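Local coordinates for protein putative hyaluronoglucosaminidase (Clostridium perfringens, PDB 6PWI) that probably removes N-acetylhexosamine units from glycans as a family 84 glycoside hydrolase of the secreted, cell-wall-anchored kind, at residues A[50-55]-A[92-97]; A[57-62]-A[84-89]; A[489-494]-A[608-613]. One frame throughout, in Å; residues are numbered along the deposited sequence.

Interactions 1 and 2 share one mixed sheet in the N-terminal domain, which resembles domain 2 of family 20 hydrolases; their centres lie 12 Å apart. Strands 94-100 and 55-60 are neighbours there, joined by N57 N to T94 O and V59 N to F96 O, each 2.8 Å and probably hydrogen-bonded, while L97 CD2 packs on V59 CG2. Interaction 3 belongs to the helical region that follows the catalytic barrel. Its centre is 50 Å from that of interaction 1 and 54 Å from that of interaction 2, with nearest atoms about 35 and 41 Å away. All three lie away from D299, the predicted proton donor of the barrel.

Interaction 1: residues A[50-55]-A[92-97]; sequences VTLGTD and DKTNFL
G53 and T94 mark the closest approach of the two backbones, with their CA atoms 5.8 Å apart. Segment 50-55 leaves strand 48-51 after T51 and runs as a loop past T94 before D55 enters strand 55-60, and the two main chains form no ladder. The nearest polar backbone pair, D55 O and T94 N, is 4.2 Å apart, too far for a hydrogen bond. Backbone partners lie elsewhere: V50 pairs with L166 of strand 165-175; L52, already in the loop, bonds through its backbone to N164, whereas T94 bonds to N57.

The single hydrogen bond of the contact runs from G53 N to T94 OG1, 3.0 Å long with an N-H...O angle of 145°, so it is somewhat bent. The CB of T94 faces the loop, and chi1 of -53° sets OG1 beside its own backbone N, where it meets the incoming amide. The same rotamer sends CG2 the other way, 4.3 Å from CD2 of L52, a loose methyl contact. L52 also touches L161 and I137, which places this branch in the hydrophobic interior of the domain.

At the other end, K93 runs alongside D55. CB and CG of the lysine each lie 4.0 Å from D55 O, and a bend at chi4 of -65° brings NZ to 4.0 Å from D55 CB. The carboxylate leads away, however, with OD1 of D55 5.5 Å from NZ of K93, so the two charges form no salt bridge and can attract each other only weakly near the surface.

The chemistry is therefore uneven: the hydroxyl of the buried T94 satisfies a loop amide that has no strand partner across this contact, and this bond, rather than the separated charges of D55 and K93, pins the loop at G53 to T94.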
ATOM      1  N   VAL A  50      21.327  22.956  12.684  1.00 52.71           N
ATOM      2  CA  VAL A  50      22.520  22.778  11.875  1.00 50.85           C
ATOM      3  C   VAL A  50      22.293  23.465  10.530  1.00 52.56           C
ATOM      4  O   VAL A  50      21.152  23.597  10.086  1.00 53.48           O
ATOM      5  CB  VAL A  50      22.820  21.273  11.725  1.00 52.19           C
ATOM      6  CG1 VAL A  50      23.628  20.930  10.479  1.00 51.23           C
ATOM      7  CG2 VAL A  50      23.472  20.716  12.983  1.00 51.96           C
ATOM      8  N   THR A  51      23.385  23.918   9.898  1.00 50.57           N
ATOM      9  CA  THR A  51      23.301  24.493   8.564  1.00 48.53           C
ATOM     10  C   THR A  51      23.915  23.522   7.559  1.00 48.29           C
ATOM     11  O   THR A  51      25.020  23.027   7.770  1.00 50.90           O
ATOM     12  CB  THR A  51      23.928  25.893   8.499  1.00 48.16           C
ATOM     13  OG1 THR A  51      23.383  26.680   9.558  1.00 47.24           O
ATOM     14  CG2 THR A  51      23.671  26.599   7.184  1.00 46.92           C
ATOM     15  N   LEU A  52      23.176  23.255   6.476  1.00 45.28           N
ATOM     16  CA  LEU A  52      23.649  22.393   5.407  1.00 45.32           C
ATOM     17  C   LEU A  52      24.508  23.219   4.460  1.00 46.98           C
ATOM     18  O   LEU A  52      24.133  24.330   4.098  1.00 48.46           O
ATOM     19  CB  LEU A  52      22.451  21.802   4.657  1.00 44.40           C
ATOM     20  CG  LEU A  52      21.527  20.899   5.472  1.00 43.22           C
ATOM     21  CD1 LEU A  52      20.370  20.428   4.615  1.00 44.61           C
ATOM     22  CD2 LEU A  52      22.280  19.706   6.034  1.00 43.32           C
ATOM     23  N   GLY A  53      25.654  22.652   4.062  1.00 48.77           N
ATOM     24  CA  GLY A  53      26.562  23.299   3.131  1.00 50.30           C
ATOM     25  C   GLY A  53      26.190  22.991   1.685  1.00 52.87           C
ATOM     26  O   GLY A  53      25.384  22.101   1.430  1.00 56.09           O
ATOM     27  N   THR A  54      26.786  23.741   0.753  1.00 54.69           N
ATOM     28  CA  THR A  54      26.590  23.524  -0.672  1.00 56.69           C
ATOM     29  C   THR A  54      27.413  22.316  -1.114  1.00 57.74           C
ATOM     30  O   THR A  54      27.030  21.608  -2.044  1.00 58.05           O
ATOM     31  CB  THR A  54      26.960  24.780  -1.474  1.00 58.80           C
ATOM     32  OG1 THR A  54      26.108  25.825  -1.010  1.00 62.61           O
ATOM     33  CG2 THR A  54      26.780  24.628  -2.970  1.00 59.97           C
ATOM     34  N   ASP A  55      28.552  22.106  -0.442  1.00 59.00           N
ATOM     35  CA  ASP A  55      29.459  21.015  -0.765  1.00 58.03           C
ATOM     36  C   ASP A  55      29.647  20.135   0.468  1.00 53.95           C
ATOM     37  O   ASP A  55      30.014  20.624   1.537  1.00 56.52           O
ATOM     38  CB  ASP A  55      30.774  21.528  -1.362  1.00 63.30           C
ATOM     39  CG  ASP A  55      30.611  22.192  -2.723  1.00 70.75           C
ATOM     40  OD1 ASP A  55      30.622  23.440  -2.770  1.00 72.67           O
ATOM     41  OD2 ASP A  55      30.483  21.459  -3.731  1.00 74.23           O
ATOM     42  N   ASP A  92      35.676  20.768   8.049  1.00 58.77           N
ATOM     43  CA  ASP A  92      35.309  22.026   7.415  1.00 63.29           C
ATOM     44  C   ASP A  92      33.967  21.939   6.684  1.00 62.23           C
ATOM     45  O   ASP A  92      33.370  22.974   6.402  1.00 64.72           O
ATOM     46  CB  ASP A  92      36.433  22.551   6.511  1.00 72.35           C
ATOM     47  CG  ASP A  92      36.846  21.588   5.404  1.00 79.69           C
ATOM     48  OD1 ASP A  92      37.206  20.433   5.725  1.00 82.19           O
ATOM     49  OD2 ASP A  92      36.806  21.998   4.224  1.00 84.25           O
ATOM     50  N   LYS A  93      33.494  20.722   6.368  1.00 59.49           N
ATOM     51  CA  LYS A  93      32.325  20.536   5.515  1.00 55.43           C
ATOM     52  C   LYS A  93      31.183  19.876   6.290  1.00 52.94           C
ATOM     53  O   LYS A  93      31.349  19.491   7.445  1.00 51.16           O
ATOM     54  CB  LYS A  93      32.668  19.649   4.312  1.00 55.40           C
ATOM     55  CG  LYS A  93      33.587  20.247   3.255  1.00 55.11           C
ATOM     56  CD  LYS A  93      33.964  19.221   2.201  1.00 57.21           C
ATOM     57  CE  LYS A  93      34.906  19.734   1.135  1.00 57.97           C
ATOM     58  NZ  LYS A  93      34.279  20.800   0.319  1.00 58.46           N
ATOM     59  N   THR A  94      30.020  19.758   5.627  1.00 50.24           N
ATOM     60  CA  THR A  94      28.934  18.886   6.055  1.00 47.66           C
ATOM     61  C   THR A  94      29.284  17.444   5.683  1.00 44.19           C
ATOM     62  O   THR A  94      29.776  17.189   4.586  1.00 42.72           O
ATOM     63  CB  THR A  94      27.601  19.267   5.392  1.00 48.96           C
ATOM     64  OG1 THR A  94      27.313  20.651   5.594  1.00 49.35           O
ATOM     65  CG2 THR A  94      26.433  18.446   5.894  1.00 47.96           C
ATOM     66  N   ASN A  95      29.001  16.509   6.598  1.00 41.64           N
ATOM     67  CA  ASN A  95      29.376  15.110   6.454  1.00 39.56           C
ATOM     68  C   ASN A  95      28.133  14.215   6.439  1.00 37.77           C
ATOM     69  O   ASN A  95      27.258  14.335   7.299  1.00 38.16           O
ATOM     70  CB  ASN A  95      30.337  14.679   7.568  1.00 40.54           C
ATOM     71  CG  ASN A  95      31.718  15.298   7.465  1.00 41.71           C
ATOM     72  OD1 ASN A  95      32.603  14.752   6.807  1.00 40.49           O
ATOM     73  ND2 ASN A  95      31.921  16.424   8.130  1.00 41.06           N
ATOM     74  N   PHE A  96      28.078  13.299   5.460  1.00 35.03           N
ATOM     75  CA  PHE A  96      27.109  12.212   5.435  1.00 32.71           C
ATOM     76  C   PHE A  96      27.844  10.885   5.570  1.00 31.15           C
ATOM     77  O   PHE A  96      28.605  10.520   4.680  1.00 32.07           O
ATOM     78  CB  PHE A  96      26.309  12.228   4.131  1.00 32.92           C
ATOM     79  CG  PHE A  96      25.435  13.444   3.965  1.00 34.43           C
ATOM     80  CD1 PHE A  96      24.091  13.401   4.302  1.00 34.04           C
ATOM     81  CD2 PHE A  96      25.961  14.645   3.511  1.00 35.10           C
ATOM     82  CE1 PHE A  96      23.289  14.523   4.168  1.00 34.65           C
ATOM     83  CE2 PHE A  96      25.160  15.770   3.383  1.00 35.09           C
ATOM     84  CZ  PHE A  96      23.824  15.706   3.707  1.00 34.74           C
ATOM     85  N   LEU A  97      27.638  10.181   6.691  1.00 30.47           N
ATOM     86  CA  LEU A  97      28.256   8.874   6.867  1.00 31.46           C
ATOM     87  C   LEU A  97      27.172   7.799   6.858  1.00 32.11           C
ATOM     88  O   LEU A  97      26.205   7.882   7.617  1.00 34.00           O
ATOM     89  CB  LEU A  97      29.062   8.813   8.176  1.00 31.75           C
ATOM     90  CG  LEU A  97      29.848  10.053   8.616  1.00 31.92           C
ATOM     91  CD1 LEU A  97      30.739   9.718   9.803  1.00 30.46           C
ATOM     92  CD2 LEU A  97      30.681  10.643   7.490  1.00 31.46           C
TER

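Interaction 2: residues A[57-62]-A[84-89]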
ATOM      1  N   ASN A  57      30.890  16.202   2.255  1.00 39.63           N
ATOM      2  CA  ASN A  57      31.725  15.015   2.266  1.00 37.76           C
ATOM      3  C   ASN A  57      30.835  13.814   2.579  1.00 37.17           C
ATOM      4  O   ASN A  57      30.050  13.852   3.526  1.00 35.66           O
ATOM      5  CB  ASN A  57      32.871  15.139   3.276  1.00 37.53           C
ATOM      6  CG  ASN A  57      33.693  13.871   3.416  1.00 37.28           C
ATOM      7  OD1 ASN A  57      34.278  13.392   2.447  1.00 36.79           O
ATOM      8  ND2 ASN A  57      33.747  13.323   4.620  1.00 36.38           N
ATOM      9  N   VAL A  58      30.998  12.753   1.777  1.00 34.96           N
ATOM     10  CA  VAL A  58      30.200  11.545   1.863  1.00 32.07           C
ATOM     11  C   VAL A  58      31.126  10.362   2.141  1.00 32.67           C
ATOM     12  O   VAL A  58      32.081  10.124   1.400  1.00 33.03           O
ATOM     13  CB  VAL A  58      29.423  11.331   0.553  1.00 30.62           C
ATOM     14  CG1 VAL A  58      28.714   9.990   0.542  1.00 30.93           C
ATOM     15  CG2 VAL A  58      28.447  12.461   0.292  1.00 30.45           C
ATOM     16  N   VAL A  59      30.805   9.603   3.195  1.00 30.59           N
ATOM     17  CA  VAL A  59      31.569   8.429   3.577  1.00 28.98           C
ATOM     18  C   VAL A  59      30.637   7.221   3.584  1.00 28.41           C
ATOM     19  O   VAL A  59      29.727   7.153   4.403  1.00 29.65           O
ATOM     20  CB  VAL A  59      32.221   8.627   4.960  1.00 28.18           C
ATOM     21  CG1 VAL A  59      33.025   7.411   5.396  1.00 25.93           C
ATOM     22  CG2 VAL A  59      33.061   9.895   5.014  1.00 27.49           C
ATOM     23  N   PHE A  60      30.874   6.276   2.669  1.00 27.70           N
ATOM     24  CA  PHE A  60      30.159   5.012   2.682  1.00 27.15           C
ATOM     25  C   PHE A  60      31.090   3.906   3.171  1.00 27.05           C
ATOM     26  O   PHE A  60      32.200   3.759   2.673  1.00 27.22           O
ATOM     27  CB  PHE A  60      29.731   4.593   1.274  1.00 27.50           C
ATOM     28  CG  PHE A  60      28.853   5.557   0.515  1.00 27.76           C
ATOM     29  CD1 PHE A  60      27.568   5.847   0.948  1.00 27.49           C
ATOM     30  CD2 PHE A  60      29.297   6.126  -0.670  1.00 27.52           C
ATOM     31  CE1 PHE A  60      26.761   6.719   0.232  1.00 27.42           C
ATOM     32  CE2 PHE A  60      28.485   6.988  -1.392  1.00 27.56           C
ATOM     33  CZ  PHE A  60      27.222   7.285  -0.937  1.00 27.81           C
ATOM     34  N   GLU A  61      30.610   3.104   4.121  1.00 26.51           N
ATOM     35  CA  GLU A  61      31.302   1.885   4.492  1.00 26.46           C
ATOM     36  C   GLU A  61      31.226   0.901   3.331  1.00 27.09           C
ATOM     37  O   GLU A  61      30.423   1.072   2.421  1.00 28.30           O
ATOM     38  CB  GLU A  61      30.660   1.271   5.730  1.00 26.56           C
ATOM     39  CG  GLU A  61      30.978   2.026   7.001  1.00 27.61           C
ATOM     40  CD  GLU A  61      30.635   1.230   8.246  1.00 28.99           C
ATOM     41  OE1 GLU A  61      30.075   0.124   8.098  1.00 28.55           O
ATOM     42  OE2 GLU A  61      30.934   1.715   9.358  1.00 30.73           O
ATOM     43  N   GLU A  62      32.052  -0.147   3.402  1.00 29.27           N
ATOM     44  CA  GLU A  62      32.224  -1.128   2.341  1.00 29.90           C
ATOM     45  C   GLU A  62      30.970  -1.988   2.176  1.00 29.28           C
ATOM     46  O   GLU A  62      30.745  -2.537   1.099  1.00 31.41           O
ATOM     47  CB  GLU A  62      33.465  -1.981   2.621  1.00 30.88           C
ATOM     48  CG  GLU A  62      34.768  -1.211   2.490  1.00 32.35           C
ATOM     49  CD  GLU A  62      35.116  -0.766   1.078  1.00 34.38           C
ATOM     50  OE1 GLU A  62      34.907  -1.564   0.141  1.00 36.23           O
ATOM     51  OE2 GLU A  62      35.598   0.376   0.912  1.00 36.90           O
ATOM     52  N   GLU A  84      31.741  15.235  -2.526  1.00 50.73           N
ATOM     53  CA  GLU A  84      32.901  14.427  -2.850  1.00 52.76           C
ATOM     54  C   GLU A  84      32.955  13.272  -1.854  1.00 50.73           C
ATOM     55  O   GLU A  84      32.546  13.430  -0.704  1.00 51.71           O
ATOM     56  CB  GLU A  84      34.161  15.290  -2.900  1.00 57.57           C
ATOM     57  CG  GLU A  84      34.227  16.136  -4.159  1.00 68.29           C
ATOM     58  CD  GLU A  84      35.568  16.781  -4.459  1.00 79.05           C
ATOM     59  OE1 GLU A  84      36.269  17.163  -3.496  1.00 82.32           O
ATOM     60  OE2 GLU A  84      35.910  16.898  -5.657  1.00 85.25           O
ATOM     61  N   GLU A  85      33.412  12.107  -2.326  1.00 47.37           N
ATOM     62  CA  GLU A  85      33.489  10.916  -1.495  1.00 46.24           C
ATOM     63  C   GLU A  85      34.882  10.825  -0.876  1.00 44.65           C
ATOM     64  O   GLU A  85      35.873  11.098  -1.545  1.00 46.30           O
ATOM     65  CB  GLU A  85      33.129   9.671  -2.310  1.00 44.91           C
ATOM     66  CG  GLU A  85      32.783   8.467  -1.448  1.00 47.28           C
ATOM     67  CD  GLU A  85      32.389   7.216  -2.216  1.00 49.00           C
ATOM     68  OE1 GLU A  85      31.898   7.357  -3.354  1.00 49.56           O
ATOM     69  OE2 GLU A  85      32.575   6.102  -1.677  1.00 48.30           O
ATOM     70  N   SER A  86      34.939  10.453   0.410  1.00 42.17           N
ATOM     71  CA  SER A  86      36.195  10.278   1.125  1.00 40.94           C
ATOM     72  C   SER A  86      36.046   9.185   2.183  1.00 41.51           C
ATOM     73  O   SER A  86      35.019   8.517   2.237  1.00 40.74           O
ATOM     74  CB  SER A  86      36.660  11.579   1.731  1.00 37.40           C
ATOM     75  OG  SER A  86      36.283  11.661   3.099  1.00 35.66           O
ATOM     76  N   ASN A  87      37.064   9.031   3.041  1.00 43.19           N
ATOM     77  CA  ASN A  87      37.070   7.945   4.007  1.00 42.05           C
ATOM     78  C   ASN A  87      37.128   8.470   5.442  1.00 40.48           C
ATOM     79  O   ASN A  87      37.319   7.686   6.369  1.00 37.87           O
ATOM     80  CB  ASN A  87      38.176   6.930   3.703  1.00 46.98           C
ATOM     81  CG  ASN A  87      37.897   5.561   4.288  1.00 51.96           C
ATOM     82  OD1 ASN A  87      36.771   5.065   4.229  1.00 55.31           O
ATOM     83  ND2 ASN A  87      38.916   4.931   4.851  1.00 51.91           N
ATOM     84  N   GLU A  88      36.933   9.783   5.628  1.00 40.44           N
ATOM     85  CA  GLU A  88      37.023  10.377   6.955  1.00 42.48           C
ATOM     86  C   GLU A  88      36.081  11.574   7.075  1.00 42.01           C
ATOM     87  O   GLU A  88      35.649  12.137   6.072  1.00 40.03           O
ATOM     88  CB  GLU A  88      38.464  10.797   7.261  1.00 46.09           C
ATOM     89  CG  GLU A  88      39.002  11.862   6.315  1.00 52.50           C
ATOM     90  CD  GLU A  88      40.390  12.419   6.604  1.00 58.17           C
ATOM     91  OE1 GLU A  88      41.099  11.849   7.471  1.00 62.10           O
ATOM     92  OE2 GLU A  88      40.763  13.427   5.960  1.00 58.67           O
ATOM     93  N   ILE A  89      35.789  11.959   8.322  1.00 42.73           N
ATOM     94  CA  ILE A  89      35.058  13.180   8.619  1.00 45.53           C
ATOM     95  C   ILE A  89      35.948  14.372   8.270  1.00 48.83           C
ATOM     96  O   ILE A  89      37.061  14.479   8.777  1.00 55.80           O
ATOM     97  CB  ILE A  89      34.636  13.214  10.107  1.00 45.02           C
ATOM     98  CG1 ILE A  89      33.722  12.042  10.474  1.00 45.19           C
ATOM     99  CG2 ILE A  89      34.009  14.555  10.473  1.00 43.70           C
ATOM    100  CD1 ILE A  89      33.506  11.873  11.962  1.00 45.06           C
TER
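V58 sits between E84 and S86 in a short parallel pairing. V58 N donates to E84 O at 3.0 Å, and S86 N returns a bond to V58 O, also 3.0 Å; both are fairly straight. The alternation of donor and acceptor on one residue, flanked by E84 and S86 of the other segment, is the evidence for the parallel register. Two CA-H...O contacts accompany it, N57 CA to E84 O and E85 CA to V58 O, the latter at 3.3 Å.

Side-chain hydrogen bonds take over beyond the ladder. With CG of N57 anti to its backbone N (chi1 175°), the amide reaches across to S86 and E88. S86 OG donates to N57 OD1 at 2.7 Å, and it accepts from E88 N at 179°, which defines an ST turn. The amide's other end, ND2, makes a weak bond to E88 O and a further one to OD1 of N95, so the rotation of the N57 amide is fixed from both ends.

Van der Waals contacts complete the interface. A V59 methyl rests against two carbonyl oxygens, CG2 lying 3.6 Å from E88 O and 3.7 Å from S86 O, and so packs against the ST turn at S86. E85, extended beyond CG, brings its carboxylate to the edge of the F60 ring, with OE2 3.4 Å from CD2 and the two planes 85° apart. V58 and F60 turn their side chains to helix 66-78, touching L72.

The N57-S86 bond and the ST turn hold the chain beyond the pairing. Strand 55-60, helix 66-78 and strand 82-85 thus make a beta-alpha-beta crossover, in which the parallel pair is joined through the helix that covers one side.

Interaction 3: residues A[489-494]-A[608-613]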
ATOM      1  N   LEU A 489     -17.631  -0.601   4.613  1.00 20.99           N
ATOM      2  CA  LEU A 489     -16.670   0.348   5.152  1.00 21.09           C
ATOM      3  C   LEU A 489     -17.284   1.740   5.126  1.00 22.25           C
ATOM      4  O   LEU A 489     -18.129   2.033   4.286  1.00 22.57           O
ATOM      5  CB  LEU A 489     -15.382   0.311   4.324  1.00 19.93           C
ATOM      6  CG  LEU A 489     -14.651  -1.032   4.303  1.00 19.24           C
ATOM      7  CD1 LEU A 489     -13.517  -1.014   3.292  1.00 18.89           C
ATOM      8  CD2 LEU A 489     -14.149  -1.401   5.691  1.00 18.42           C
ATOM      9  N   GLU A 490     -16.841   2.600   6.045  1.00 22.94           N
ATOM     10  CA  GLU A 490     -17.451   3.913   6.119  1.00 24.55           C
ATOM     11  C   GLU A 490     -17.023   4.770   4.933  1.00 23.97           C
ATOM     12  O   GLU A 490     -15.978   4.547   4.335  1.00 24.88           O
ATOM     13  CB  GLU A 490     -17.326   4.548   7.507  1.00 26.14           C
ATOM     14  CG  GLU A 490     -15.912   4.833   7.948  1.00 29.36           C
ATOM     15  CD  GLU A 490     -15.801   5.421   9.346  1.00 31.19           C
ATOM     16  OE1 GLU A 490     -16.397   4.846  10.292  1.00 31.64           O
ATOM     17  OE2 GLU A 490     -15.124   6.463   9.485  1.00 31.98           O
ATOM     18  N   GLU A 491     -17.896   5.720   4.594  1.00 25.03           N
ATOM     19  CA  GLU A 491     -17.807   6.602   3.442  1.00 24.45           C
ATOM     20  C   GLU A 491     -18.666   7.820   3.772  1.00 24.51           C
ATOM     21  O   GLU A 491     -19.742   7.675   4.344  1.00 24.86           O
ATOM     22  CB  GLU A 491     -18.332   5.858   2.211  1.00 23.87           C
ATOM     23  CG  GLU A 491     -18.233   6.619   0.904  1.00 24.44           C
ATOM     24  CD  GLU A 491     -18.859   5.859  -0.258  1.00 26.08           C
ATOM     25  OE1 GLU A 491     -18.121   5.106  -0.936  1.00 26.54           O
ATOM     26  OE2 GLU A 491     -20.088   6.008  -0.483  1.00 26.27           O
ATOM     27  N   SER A 492     -18.164   9.018   3.459  1.00 24.91           N
ATOM     28  CA  SER A 492     -18.897  10.252   3.701  1.00 25.98           C
ATOM     29  C   SER A 492     -19.114  10.485   5.197  1.00 27.43           C
ATOM     30  O   SER A 492     -20.138  11.049   5.572  1.00 28.23           O
ATOM     31  CB  SER A 492     -20.227  10.268   2.959  1.00 24.20           C
ATOM     32  OG  SER A 492     -20.059  10.078   1.563  1.00 22.36           O
ATOM     33  N   GLU A 493     -18.154  10.088   6.046  1.00 29.36           N
ATOM     34  CA  GLU A 493     -18.410  10.050   7.479  1.00 31.98           C
ATOM     35  C   GLU A 493     -18.545  11.455   8.071  1.00 32.08           C
ATOM     36  O   GLU A 493     -19.376  11.675   8.951  1.00 32.42           O
ATOM     37  CB  GLU A 493     -17.389   9.191   8.225  1.00 34.38           C
ATOM     38  CG  GLU A 493     -17.777   8.904   9.673  1.00 37.64           C
ATOM     39  CD  GLU A 493     -19.132   8.259   9.962  1.00 41.60           C
ATOM     40  OE1 GLU A 493     -19.758   7.693   9.028  1.00 42.70           O
ATOM     41  OE2 GLU A 493     -19.564   8.315  11.137  1.00 42.11           O
ATOM     42  N   GLU A 494     -17.726  12.395   7.595  1.00 31.91           N
ATOM     43  CA  GLU A 494     -17.774  13.765   8.080  1.00 33.43           C
ATOM     44  C   GLU A 494     -19.046  14.471   7.611  1.00 31.70           C
ATOM     45  O   GLU A 494     -19.596  15.298   8.333  1.00 31.92           O
ATOM     46  CB  GLU A 494     -16.553  14.548   7.603  1.00 36.97           C
ATOM     47  CG  GLU A 494     -15.366  14.421   8.530  1.00 45.34           C
ATOM     48  CD  GLU A 494     -14.315  15.507   8.357  1.00 53.05           C
ATOM     49  OE1 GLU A 494     -13.925  15.789   7.199  1.00 56.68           O
ATOM     50  OE2 GLU A 494     -13.890  16.075   9.384  1.00 60.25           O
ATOM     51  N   PRO A 608     -19.572   6.107  -7.386  1.00 22.50           N
ATOM     52  CA  PRO A 608     -19.207   6.636  -6.069  1.00 22.30           C
ATOM     53  C   PRO A 608     -20.411   7.150  -5.275  1.00 22.58           C
ATOM     54  O   PRO A 608     -21.498   7.327  -5.824  1.00 22.53           O
ATOM     55  CB  PRO A 608     -18.272   7.800  -6.434  1.00 21.78           C
ATOM     56  CG  PRO A 608     -18.808   8.291  -7.766  1.00 21.74           C
ATOM     57  CD  PRO A 608     -19.236   7.029  -8.486  1.00 21.96           C
ATOM     58  N   GLY A 609     -20.195   7.362  -3.968  1.00 22.81           N
ATOM     59  CA  GLY A 609     -21.114   8.068  -3.089  1.00 22.04           C
ATOM     60  C   GLY A 609     -22.361   7.264  -2.738  1.00 21.54           C
ATOM     61  O   GLY A 609     -23.416   7.846  -2.495  1.00 22.72           O
ATOM     62  N   THR A 610     -22.222   5.938  -2.666  1.00 20.03           N
ATOM     63  CA  THR A 610     -23.367   5.063  -2.486  1.00 20.27           C
ATOM     64  C   THR A 610     -23.792   4.970  -1.019  1.00 20.29           C
ATOM     65  O   THR A 610     -24.930   4.606  -0.744  1.00 20.67           O
ATOM     66  CB  THR A 610     -23.096   3.646  -3.016  1.00 20.74           C
ATOM     67  OG1 THR A 610     -21.824   3.214  -2.532  1.00 21.02           O
ATOM     68  CG2 THR A 610     -23.129   3.547  -4.523  1.00 20.14           C
ATOM     69  N   ARG A 611     -22.889   5.234  -0.069  1.00 20.49           N
ATOM     70  CA  ARG A 611     -23.258   5.003   1.320  1.00 20.85           C
ATOM     71  C   ARG A 611     -24.240   6.077   1.793  1.00 21.04           C
ATOM     72  O   ARG A 611     -25.234   5.761   2.443  1.00 20.57           O
ATOM     73  CB  ARG A 611     -22.033   4.801   2.223  1.00 20.95           C
ATOM     74  CG  ARG A 611     -22.340   4.173   3.578  1.00 20.79           C
ATOM     75  CD  ARG A 611     -21.117   4.100   4.485  1.00 21.40           C
ATOM     76  NE  ARG A 611     -21.349   3.500   5.797  1.00 22.20           N
ATOM     77  CZ  ARG A 611     -21.328   2.189   6.066  1.00 22.69           C
ATOM     78  NH1 ARG A 611     -21.093   1.305   5.108  1.00 22.33           N
ATOM     79  NH2 ARG A 611     -21.560   1.763   7.295  1.00 22.08           N
ATOM     80  N   HIS A 612     -23.984   7.342   1.438  1.00 21.37           N
ATOM     81  CA  HIS A 612     -24.810   8.423   1.954  1.00 22.15           C
ATOM     82  C   HIS A 612     -25.243   9.398   0.862  1.00 22.79           C
ATOM     83  O   HIS A 612     -26.346   9.932   0.955  1.00 23.82           O
ATOM     84  CB  HIS A 612     -24.151   9.119   3.155  1.00 21.84           C
ATOM     85  CG  HIS A 612     -23.993   8.216   4.330  1.00 23.06           C
ATOM     86  ND1 HIS A 612     -25.076   7.697   5.013  1.00 22.92           N
ATOM     87  CD2 HIS A 612     -22.889   7.715   4.932  1.00 23.57           C
ATOM     88  CE1 HIS A 612     -24.649   6.916   5.987  1.00 23.07           C
ATOM     89  NE2 HIS A 612     -23.307   6.918   5.963  1.00 23.56           N
ATOM     90  N   LEU A 613     -24.396   9.625  -0.157  1.00 22.61           N
ATOM     91  CA  LEU A 613     -24.663  10.683  -1.124  1.00 22.21           C
ATOM     92  C   LEU A 613     -25.901  10.340  -1.952  1.00 23.49           C
ATOM     93  O   LEU A 613     -26.804  11.170  -2.098  1.00 24.75           O
ATOM     94  CB  LEU A 613     -23.453  10.941  -2.030  1.00 21.34           C
ATOM     95  CG  LEU A 613     -22.166  11.438  -1.364  1.00 21.59           C
ATOM     96  CD1 LEU A 613     -21.259  12.112  -2.387  1.00 21.14           C
ATOM     97  CD2 LEU A 613     -22.438  12.378  -0.199  1.00 20.24           C
TER
HETATM   98  O   HOH W   1     -21.611   8.314   0.428  1.00 21.70           O
HETATM   99  O   HOH W   2     -20.082   6.391   6.873  1.00 22.64           O
HETATM  100  O   HOH W   3     -19.187   4.279  -3.190  1.00 24.26           O
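E491 supplies the tightly packed part of this contact. Its chain, extended with CG anti to the backbone N (chi1 -177°), carries the carboxylate to the loop at 609-611. There E491 OE2 accepts from R611 N at 2.9 Å and 168°, met nearly along the C-O axis, and accepts a hydrogen bond from water 1 as well. OE1 is held by the amides of S478 and D479 and by water 3, which also bonds T610 OG1. So many donors on a buried carboxylate would probably stabilise its charge. Nearby, S492 OG packs 3.7 Å from L613 CD2, and it shares water 1 with H612 N, 2.8 Å from that water; a further bond joins OG to H476 ND1. H612 turns its ring edge, at CD2, to E491 O.

The outer side is looser. The partly exposed R611 stretches over the L489-E490 backbone, with E490 CA 3.9 Å above one guanidinium face, and its NH1 is anchored beyond the contact by D479 and S488. Water 2 bridges E491 N and E493 OE1 and reaches H612 NE2 weakly.

Neither segment is regular, yet H612 stands at the N-cap of helix 613-623. The arrangement is a water-bridged contact of two loops that each lead into a helix, 496-507 and 613-623, in the helical domain that follows the family 84 catalytic barrel.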